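Local coordinates for possible sortase-like protein (Corynebacterium diphtheriae, PDB 5UUS), which is probably a sortase, a membrane-anchored cysteine transpeptidase that would cut secreted proteins within their sorting signals and join the proteins to an acceptor at the cell surface, at residues A[42-47]-A[108-113]; A[71-76]-A[86-91]. All blocks are in the same frame, centred on the assembly; numbering follows the deposited sequence.

Contact 1: A[42-47]-A[108-113]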
loop_
_atom_site.group_PDB
_atom_site.type_symbol
_atom_site.label_atom_id
_atom_site.label_comp_id
_atom_site.label_asym_id
_atom_site.label_seq_id
_atom_site.Cartn_x
_atom_site.Cartn_y
_atom_site.Cartn_z
ATOM N N ALA A 42 10.664 -1.399 -6.147
ATOM C CA ALA A 42 10.394 -1.304 -4.715
ATOM C C ALA A 42 10.263 -2.672 -4.083
ATOM O O ALA A 42 10.196 -3.689 -4.775
ATOM C CB ALA A 42 9.135 -0.482 -4.449
ATOM N N ARG A 43 10.252 -2.683 -2.758
ATOM C CA ARG A 43 10.121 -3.909 -2.009
ATOM C C ARG A 43 9.130 -3.689 -0.878
ATOM O O ARG A 43 9.164 -2.649 -0.225
ATOM C CB ARG A 43 11.468 -4.345 -1.467
ATOM C CG ARG A 43 11.423 -5.646 -0.730
ATOM C CD ARG A 43 12.822 -6.063 -0.327
ATOM N NE ARG A 43 13.692 -6.284 -1.475
ATOM C CZ ARG A 43 14.972 -5.929 -1.512
ATOM N NH1 ARG A 43 15.520 -5.311 -0.471
ATOM N NH2 ARG A 43 15.700 -6.177 -2.595
ATOM N N MET A 44 8.250 -4.661 -0.642
ATOM C CA MET A 44 7.298 -4.513 0.466
ATOM C C MET A 44 7.433 -5.615 1.506
ATOM O O MET A 44 7.730 -6.762 1.177
ATOM C CB MET A 44 5.841 -4.454 -0.040
ATOM C CG MET A 44 5.337 -5.696 -0.780
ATOM S SD MET A 44 3.561 -5.533 -1.199
ATOM C CE MET A 44 2.784 -5.734 0.397
ATOM N N TYR A 45 7.222 -5.228 2.761
ATOM C CA TYR A 45 7.265 -6.124 3.899
ATOM C C TYR A 45 5.964 -5.997 4.711
ATOM O O TYR A 45 5.443 -4.896 4.908
ATOM C CB TYR A 45 8.438 -5.807 4.829
ATOM C CG TYR A 45 9.784 -5.592 4.196
ATOM C CD1 TYR A 45 10.069 -4.426 3.491
ATOM C CD2 TYR A 45 10.802 -6.511 4.380
ATOM C CE1 TYR A 45 11.337 -4.214 2.941
ATOM C CE2 TYR A 45 12.068 -6.311 3.830
ATOM C CZ TYR A 45 12.322 -5.158 3.115
ATOM O OH TYR A 45 13.573 -4.950 2.579
ATOM N N ILE A 46 5.482 -7.122 5.223
ATOM C CA ILE A 46 4.359 -7.118 6.157
ATOM C C ILE A 46 4.792 -7.889 7.397
ATOM O O ILE A 46 4.695 -9.118 7.413
ATOM C CB ILE A 46 3.103 -7.748 5.537
ATOM C CG1 ILE A 46 2.763 -7.037 4.218
ATOM C CG2 ILE A 46 1.945 -7.707 6.539
ATOM C CD1 ILE A 46 1.429 -7.459 3.586
ATOM N N PRO A 47 5.295 -7.176 8.428
ATOM C CA PRO A 47 5.923 -7.792 9.607
ATOM C C PRO A 47 4.967 -8.749 10.330
ATOM O O PRO A 47 5.397 -9.758 10.875
ATOM C CB PRO A 47 6.286 -6.586 10.481
ATOM C CG PRO A 47 6.428 -5.447 9.494
ATOM C CD PRO A 47 5.370 -5.704 8.463
ATOM N N ASP A 108 -2.088 -2.787 11.418
ATOM C CA ASP A 108 -0.994 -3.619 10.911
ATOM C C ASP A 108 -0.155 -2.806 9.887
ATOM O O ASP A 108 -0.723 -2.101 9.040
ATOM C CB ASP A 108 -1.535 -4.896 10.244
ATOM C CG ASP A 108 -1.953 -5.961 11.243
ATOM O OD1 ASP A 108 -1.670 -5.815 12.455
ATOM O OD2 ASP A 108 -2.538 -6.971 10.795
ATOM N N ALA A 109 1.177 -2.919 9.966
ATOM C CA ALA A 109 2.089 -2.150 9.104
ATOM C C ALA A 109 2.333 -2.830 7.766
ATOM O O ALA A 109 2.470 -4.057 7.688
ATOM C CB ALA A 109 3.442 -1.921 9.818
ATOM N N ILE A 110 2.366 -2.025 6.714
ATOM C CA ILE A 110 2.890 -2.457 5.437
ATOM C C ILE A 110 4.098 -1.533 5.181
ATOM O O ILE A 110 3.932 -0.326 5.072
ATOM C CB ILE A 110 1.877 -2.327 4.299
ATOM C CG1 ILE A 110 0.467 -2.845 4.721
ATOM C CG2 ILE A 110 2.446 -2.954 2.996
ATOM C CD1 ILE A 110 0.454 -4.256 5.063
ATOM N N VAL A 111 5.299 -2.098 5.110
ATOM C CA VAL A 111 6.496 -1.294 4.912
ATOM C C VAL A 111 6.949 -1.383 3.465
ATOM O O VAL A 111 7.046 -2.477 2.909
ATOM C CB VAL A 111 7.630 -1.728 5.854
ATOM C CG1 VAL A 111 8.847 -0.816 5.659
ATOM C CG2 VAL A 111 7.152 -1.677 7.316
ATOM N N VAL A 112 7.190 -0.225 2.852
ATOM C CA VAL A 112 7.578 -0.155 1.447
ATOM C C VAL A 112 8.904 0.588 1.311
ATOM O O VAL A 112 9.075 1.712 1.772
ATOM C CB VAL A 112 6.493 0.521 0.593
ATOM C CG1 VAL A 112 6.829 0.426 -0.892
ATOM C CG2 VAL A 112 5.145 -0.153 0.849
ATOM N N GLU A 113 9.845 -0.084 0.680
ATOM C CA GLU A 113 11.157 0.460 0.448
ATOM C C GLU A 113 11.330 0.798 -1.026
ATOM O O GLU A 113 11.015 -0.030 -1.899
ATOM C CB GLU A 113 12.188 -0.574 0.885
ATOM C CG GLU A 113 13.594 -0.196 0.725
ATOM C CD GLU A 113 14.513 -1.407 0.885
ATOM O OE1 GLU A 113 14.016 -2.570 1.024
ATOM O OE2 GLU A 113 15.732 -1.184 0.862
#

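Contact 2: A[71-76]-A[86-91]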
loop_
_atom_site.group_PDB
_atom_site.type_symbol
_atom_site.label_atom_id
_atom_site.label_comp_id
_atom_site.label_asym_id
_atom_site.label_seq_id
_atom_site.Cartn_x
_atom_site.Cartn_y
_atom_site.Cartn_z
ATOM N N GLY A 71 2.480 -6.045 -8.720
ATOM C CA GLY A 71 2.796 -5.027 -9.713
ATOM C C GLY A 71 2.082 -3.725 -9.377
ATOM O O GLY A 71 0.963 -3.748 -8.862
ATOM N N HIS A 72 2.722 -2.595 -9.676
ATOM C CA HIS A 72 2.142 -1.261 -9.487
ATOM C C HIS A 72 1.219 -0.893 -10.652
ATOM O O HIS A 72 1.615 -1.014 -11.801
ATOM C CB HIS A 72 3.272 -0.224 -9.343
ATOM C CG HIS A 72 2.811 1.200 -9.242
ATOM N ND1 HIS A 72 3.215 2.174 -10.136
ATOM C CD2 HIS A 72 2.010 1.824 -8.341
ATOM C CE1 HIS A 72 2.673 3.335 -9.794
ATOM N NE2 HIS A 72 1.934 3.150 -8.712
ATOM N N TYR A 73 -0.027 -0.476 -10.366
ATOM C CA TYR A 73 -0.878 0.119 -11.389
ATOM C C TYR A 73 -0.229 1.419 -11.920
ATOM O O TYR A 73 -0.090 2.396 -11.191
ATOM C CB TYR A 73 -2.277 0.425 -10.844
ATOM C CG TYR A 73 -3.144 -0.795 -10.504
ATOM C CD1 TYR A 73 -3.990 -1.356 -11.454
ATOM C CD2 TYR A 73 -3.143 -1.326 -9.237
ATOM C CE1 TYR A 73 -4.813 -2.452 -11.137
ATOM C CE2 TYR A 73 -3.951 -2.438 -8.901
ATOM C CZ TYR A 73 -4.788 -2.982 -9.861
ATOM O OH TYR A 73 -5.588 -4.061 -9.523
ATOM N N ASN A 74 0.116 1.429 -13.197
ATOM C CA ASN A 74 0.895 2.504 -13.816
ATOM C C ASN A 74 0.443 3.943 -13.585
ATOM O O ASN A 74 1.260 4.854 -13.408
ATOM C CB ASN A 74 0.934 2.272 -15.321
ATOM C CG ASN A 74 1.618 0.999 -15.677
ATOM O OD1 ASN A 74 0.971 -0.020 -15.916
ATOM N ND2 ASN A 74 2.945 1.029 -15.696
ATOM N N ASP A 75 -0.852 4.185 -13.627
ATOM C CA ASP A 75 -1.272 5.581 -13.516
ATOM C C ASP A 75 -1.547 6.021 -12.069
ATOM O O ASP A 75 -2.111 7.072 -11.854
ATOM C CB ASP A 75 -2.498 5.821 -14.399
ATOM C CG ASP A 75 -2.199 5.588 -15.879
ATOM O OD1 ASP A 75 -1.096 5.990 -16.330
ATOM O OD2 ASP A 75 -3.050 4.994 -16.586
ATOM N N THR A 76 -1.136 5.229 -11.083
ATOM C CA THR A 76 -1.379 5.610 -9.695
ATOM C C THR A 76 -0.115 6.185 -9.047
ATOM O O THR A 76 0.947 6.169 -9.655
ATOM C CB THR A 76 -1.888 4.415 -8.874
ATOM O OG1 THR A 76 -0.818 3.486 -8.641
ATOM C CG2 THR A 76 -3.031 3.717 -9.637
ATOM N N ALA A 86 -1.184 2.113 -5.603
ATOM C CA ALA A 86 -1.949 0.869 -5.771
ATOM C C ALA A 86 -1.145 -0.253 -6.432
ATOM O O ALA A 86 -0.418 -0.024 -7.405
ATOM C CB ALA A 86 -3.224 1.135 -6.589
ATOM N N VAL A 87 -1.282 -1.463 -5.892
ATOM C CA VAL A 87 -0.633 -2.634 -6.455
ATOM C C VAL A 87 -1.616 -3.807 -6.513
ATOM O O VAL A 87 -2.543 -3.909 -5.691
ATOM C CB VAL A 87 0.623 -3.066 -5.646
ATOM C CG1 VAL A 87 1.686 -1.957 -5.642
ATOM C CG2 VAL A 87 0.242 -3.457 -4.230
ATOM N N ALA A 88 -1.395 -4.674 -7.492
ATOM C CA ALA A 88 -2.143 -5.911 -7.670
ATOM C C ALA A 88 -1.203 -7.062 -7.354
ATOM O O ALA A 88 -0.000 -6.938 -7.532
ATOM C CB ALA A 88 -2.675 -6.034 -9.112
ATOM N N GLY A 89 -1.744 -8.198 -6.937
ATOM C CA GLY A 89 -0.919 -9.368 -6.729
ATOM C C GLY A 89 -1.780 -10.618 -6.726
ATOM O O GLY A 89 -2.985 -10.566 -6.440
ATOM N N HIS A 90 -1.158 -11.741 -7.054
ATOM C CA HIS A 90 -1.848 -13.025 -7.068
ATOM C C HIS A 90 -2.131 -13.507 -5.667
ATOM O O HIS A 90 -1.462 -13.113 -4.691
ATOM C CB HIS A 90 -1.039 -14.058 -7.841
ATOM C CG HIS A 90 -1.094 -13.846 -9.317
ATOM N ND1 HIS A 90 0.005 -13.985 -10.137
ATOM C CD2 HIS A 90 -2.120 -13.477 -10.120
ATOM C CE1 HIS A 90 -0.346 -13.725 -11.386
ATOM N NE2 HIS A 90 -1.628 -13.405 -11.400
ATOM N N ARG A 91 -3.160 -14.345 -5.595
ATOM C CA ARG A 91 -3.670 -14.897 -4.353
ATOM C C ARG A 91 -3.325 -16.361 -4.249
ATOM O O ARG A 91 -3.036 -16.855 -3.173
ATOM C CB ARG A 91 -5.177 -14.731 -4.287
ATOM C CG ARG A 91 -5.788 -15.413 -3.116
ATOM C CD ARG A 91 -6.899 -14.601 -2.649
ATOM N NE ARG A 91 -7.405 -15.038 -1.366
ATOM C CZ ARG A 91 -8.579 -14.649 -0.912
ATOM N NH1 ARG A 91 -9.315 -13.833 -1.669
ATOM N NH2 ARG A 91 -9.021 -15.067 0.267
#

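Contact 1: A[42-47]-A[108-113]
Glu113 rises from the sheet and leans over to Tyr45 and Arg43, and its OE1 serves both. The phenol OH of Tyr45 donates a hydrogen bond to OE1 at 2.9 Å, meeting it nearly along the carboxylate's C-O axis, with ring and carboxylate planes only 27° apart. From Arg43, NH1 forms a longer salt bridge to the same OE1, 3.5 Å away, the guanidinium turned 74° from the carboxylate. With CG anti to the backbone N (chi1 -180°) and an extended chain beyond, Glu113 lies beside Arg43, both pointing the same way. A long acid suits this place, since its other oxygen, OE2, pairs with Lys217; the basic neighbours would be expected to favour the carboxylate form.

Tyr45 and Val111 face each other as an antiparallel hydrogen-bonded pair. Their amides exchange two 2.8 Å bonds, Tyr45 N to Val111 O and Val111 N to Tyr45 O, and the edge of the tyrosine ring lies near Val111 O. Val111, beta-branched and apolar, fits an extended strand and sets its CB 4.3 Å from Tyr45 CB. Arg43 and Glu113 make the next such pair, while Met44 and Val112 between them form a non-hydrogen-bonded one.

On the opposite face the side chains are apolar. Met44 CE meets Ile110 CG2 at 3.8 Å, and Ile46 CD1 touches Ile110 CD1 at 3.7 Å, a flexible thioether and branched aliphatic chains packing in a buried layer.

Both strands are internal to the sheet: Ala42 and Met44 bond through their backbones to strand 54-59, and Ile110 and Val112 to strand 117-123. Met190 and Met192 of strand 188-193 pack against the Met44, Ile110 and Val112 face, whereas Trp118 of strand 117-123 touches Val111 and Glu113 on the other.

Contact 2: A[71-76]-A[86-91]
Tyr73 lays its side chain along strand 83-88, from Ala86 to Ala88. Its CB is 3.9 Å from Ala86 O, the carbonyl that also accepts a hydrogen bond from Tyr73 N. With CG anti to the carbonyl carbon (chi1 -68°), the ring runs beside the strand: CD2 packs 3.6 Å from Ala86 CB, CE2 comes equally near the carbonyl carbon of Val87, and CZ and OH end over the methyl of Ala88, OH at 3.5 Å from Ala88 CB. Two alanines suit this strip because their short side chains let the phenol lie close to the backbone. The hydroxyl itself is hydrogen-bonded to Thr193.

Behind it, Gly71 and Ala88 exchange two backbone bonds of 2.9 Å, Gly71 N to Ala88 O and Ala88 N to Gly71 O. His72 sits opposite Val87 in a non-hydrogen-bonded pair; CD2 of its imidazole approaches Ala86 O at 3.2 Å, while ND1 bonds to Glu59 and NE2 to Gln77 O.

A type I turn from Tyr73 to Thr76 folds the chain back. Tyr73 O accepts from both Thr76 N and Thr76 OG1, the latter at 2.9 Å on a carbonyl lone pair. The hydroxyl also receives a weak bond from Ala86 N, so a threonine here ties the turn to the strand.

This is a beta hairpin, strands 71-72 and 83-88, within the sortase beta-barrel. Just past strand 83-88, a loop carries Arg91, whose NH1 bonds to O of the S-hydroxycysteine at position 195, and His90; that cysteine and His90 are the predicted nucleophile and proton donor/acceptor of a sortase active site.

Overall arrangement
Both contacts belong to one sheet and join parts of the same sortase barrel, with centres 14 Å apart and nearest atoms about 5 Å apart, not touching. Strand 54-59 bridges them, pairing antiparallel with 40-45 of contact 1 and parallel with 71-72 of contact 2. Strand 188-193, whose methionines pack against both Met44 and Val87, links their apolar faces. The active site lies nearer contact 2, which carries predicted catalytic His90; in contact 1 the side chain of Met44 is about 12 Å from the side chain of His90. Molecules of MPD, probably from the crystallisation liquor, lie about 3 Å from the side chains of Glu113 and Tyr73.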